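Local coordinates for protein Udp-n-acetylglucosamine pyrophosphorylase (Trypanosoma brucei, PDB 4BQH) that probably catalyses the formation of UDP-N-acetylglucosamine and diphosphate from UTP and N-acetylglucosamine 1-phosphate, and is seen here with an inhibitor bound, at residues V305-K311 with N353-S359. Coordinates in Å, arbitrary orientation, origin at the centre of the assembly. Residues are numbered along the deposited sequence.
Sequences VVKTCPK and NCANISS
Ile-357, with chi1 p (63°) and chi2 t (155°), lays its side chain over strand 305-309: CG2 rests 3.7 Å from Cys-309 SG, and CG1 lies 3.4 Å from Lys-307 O. Strand 305-309 is extended, as are Ala-355 and Asn-356, whereas psi drops to 17° at Ile-357; the axes of 305-309 and 355-357 cross at 120°, 5.0 Å apart at closest, so the antiparallel pairing is short. Cys-309 and Ala-355 form its hydrogen-bonded pair (Cys-309 N to Ala-355 O 3.1 Å, Ala-355 N to Cys-309 O 2.8 Å), and Thr-308 faces Asn-356 as a non-hydrogen-bonded pair. Past Pro-310, Lys-311 N donates to Asn-353 OD1 at 3.0 Å. Ser-358, with positive phi and psi, turns the corner; its N bonds Asn-356 OD1 at 3.0 Å, an Asx turn. Water 1 sits 2.7 Å from Lys-307 O and 3.0 Å from Asn-356 OD1, and accepts from Ser-359 N (3.0 Å). On its other edge, strand 304-309 runs parallel to 423-427 within the mixed central sheet of this GT-A-type fold. Lys-307 NZ makes salt bridges to Asp-290 and Glu-433. The chemistry is thus mainly backbone hydrogen bonding, with a water between Lys-307 O and Ser-359 N, while Lys-307 N bonds Ser-359 O directly (2.9 Å).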
loop_
_atom_site.group_PDB
_atom_site.type_symbol
_atom_site.label_atom_id
_atom_site.label_comp_id
_atom_site.label_asym_id
_atom_site.label_seq_id
_atom_site.Cartn_x
_atom_site.Cartn_y
_atom_site.Cartn_z
ATOM N N VAL A 305 -4.997 6.221 -10.425
ATOM C CA VAL A 305 -6.045 5.204 -10.484
ATOM C C VAL A 305 -6.166 4.614 -9.091
ATOM O O VAL A 305 -5.144 4.295 -8.469
ATOM C CB VAL A 305 -5.723 4.063 -11.478
ATOM C CG1 VAL A 305 -6.922 3.146 -11.603
ATOM C CG2 VAL A 305 -5.390 4.631 -12.859
ATOM N N VAL A 306 -7.403 4.520 -8.587
ATOM C CA VAL A 306 -7.636 3.860 -7.303
ATOM C C VAL A 306 -8.368 2.546 -7.515
ATOM O O VAL A 306 -9.270 2.421 -8.397
ATOM C CB VAL A 306 -8.424 4.742 -6.303
ATOM C CG1 VAL A 306 -7.649 6.044 -6.047
ATOM C CG2 VAL A 306 -9.824 5.047 -6.830
ATOM N N LYS A 307 -7.980 1.551 -6.723
ATOM C CA LYS A 307 -8.793 0.336 -6.670
ATOM C C LYS A 307 -9.810 0.436 -5.552
ATOM O O LYS A 307 -9.501 0.897 -4.454
ATOM C CB LYS A 307 -7.931 -0.902 -6.418
ATOM C CG LYS A 307 -7.330 -1.452 -7.692
ATOM C CD LYS A 307 -6.588 -2.742 -7.346
ATOM C CE LYS A 307 -6.015 -3.364 -8.604
ATOM N NZ LYS A 307 -5.055 -4.463 -8.261
ATOM N N THR A 308 -11.013 -0.035 -5.828
ATOM C CA THR A 308 -12.122 0.044 -4.866
ATOM C C THR A 308 -12.886 -1.264 -4.932
ATOM O O THR A 308 -12.752 -2.004 -5.908
ATOM C CB THR A 308 -13.079 1.194 -5.216
ATOM O OG1 THR A 308 -13.555 1.035 -6.564
ATOM C CG2 THR A 308 -12.332 2.533 -5.119
ATOM N N CYS A 309 -13.682 -1.542 -3.906
ATOM C CA CYS A 309 -14.520 -2.746 -3.870
ATOM C C CYS A 309 -15.956 -2.351 -3.486
ATOM O O CYS A 309 -16.143 -1.388 -2.741
ATOM C CB CYS A 309 -13.976 -3.714 -2.798
ATOM S SG CYS A 309 -12.349 -4.368 -3.244
ATOM N N PRO A 310 -16.965 -3.114 -3.945
ATOM C CA PRO A 310 -18.307 -2.895 -3.402
ATOM C C PRO A 310 -18.308 -3.040 -1.862
ATOM O O PRO A 310 -17.550 -3.852 -1.311
ATOM C CB PRO A 310 -19.152 -4.023 -4.028
ATOM C CG PRO A 310 -18.324 -4.609 -5.130
ATOM C CD PRO A 310 -16.893 -4.271 -4.862
ATOM N N LYS A 311 -19.142 -2.280 -1.168
ATOM C CA LYS A 311 -19.275 -2.448 0.285
ATOM C C LYS A 311 -19.891 -3.807 0.612
ATOM O O LYS A 311 -20.705 -4.312 -0.151
ATOM C CB LYS A 311 -20.124 -1.337 0.922
ATOM C CG LYS A 311 -19.547 0.062 0.692
ATOM C CD LYS A 311 -19.613 0.943 1.928
ATOM C CE LYS A 311 -20.944 0.899 2.650
ATOM N NZ LYS A 311 -21.018 1.763 3.858
ATOM N N ASN A 353 -20.798 3.043 -3.523
ATOM C CA ASN A 353 -20.430 1.629 -3.481
ATOM C C ASN A 353 -18.988 1.375 -3.930
ATOM O O ASN A 353 -18.637 0.269 -4.321
ATOM C CB ASN A 353 -21.413 0.828 -4.362
ATOM C CG ASN A 353 -21.440 -0.650 -4.003
ATOM O OD1 ASN A 353 -21.295 -1.022 -2.833
ATOM N ND2 ASN A 353 -21.675 -1.491 -5.005
ATOM N N CYS A 354 -18.145 2.406 -3.873
ATOM C CA CYS A 354 -16.713 2.212 -4.210
ATOM C C CYS A 354 -15.902 2.402 -2.945
ATOM O O CYS A 354 -15.467 3.512 -2.643
ATOM C CB CYS A 354 -16.264 3.186 -5.303
ATOM S SG CYS A 354 -17.098 2.896 -6.885
ATOM N N ALA A 355 -15.749 1.324 -2.182
ATOM C CA ALA A 355 -14.997 1.386 -0.912
ATOM C C ALA A 355 -13.480 1.440 -1.118
ATOM O O ALA A 355 -12.913 0.720 -1.948
ATOM C CB ALA A 355 -15.371 0.198 -0.026
ATOM N N ASN A 356 -12.836 2.301 -0.331
ATOM C CA ASN A 356 -11.410 2.509 -0.384
ATOM C C ASN A 356 -10.636 1.326 0.215
ATOM O O ASN A 356 -10.735 1.075 1.407
ATOM C CB ASN A 356 -11.081 3.810 0.371
ATOM C CG ASN A 356 -9.601 4.112 0.371
ATOM O OD1 ASN A 356 -8.886 3.740 -0.563
ATOM N ND2 ASN A 356 -9.131 4.778 1.416
ATOM N N ILE A 357 -9.853 0.616 -0.606
ATOM C CA ILE A 357 -8.998 -0.469 -0.087
ATOM C C ILE A 357 -7.502 -0.064 -0.043
ATOM O O ILE A 357 -6.611 -0.912 0.102
ATOM C CB ILE A 357 -9.222 -1.814 -0.826
ATOM C CG1 ILE A 357 -8.858 -1.714 -2.315
ATOM C CG2 ILE A 357 -10.678 -2.276 -0.655
ATOM C CD1 ILE A 357 -8.485 -3.051 -2.931
ATOM N N SER A 358 -7.243 1.236 -0.129
ATOM C CA SER A 358 -5.890 1.804 -0.027
ATOM C C SER A 358 -4.925 1.125 -0.994
ATOM O O SER A 358 -3.827 0.700 -0.614
ATOM C CB SER A 358 -5.355 1.758 1.414
ATOM O OG SER A 358 -6.326 2.323 2.261
ATOM N N SER A 359 -5.344 1.031 -2.248
ATOM C CA SER A 359 -4.505 0.479 -3.287
ATOM C C SER A 359 -4.552 1.469 -4.459
ATOM O O SER A 359 -5.611 1.652 -5.066
ATOM C CB SER A 359 -5.045 -0.877 -3.714
ATOM O OG SER A 359 -4.251 -1.395 -4.764
HETATM O O HOH W 1 -7.829 2.584 -3.090
HETATM O O HOH W 2 -3.325 -3.876 -6.212
HETATM O O HOH W 3 -22.464 -3.224 -1.855
#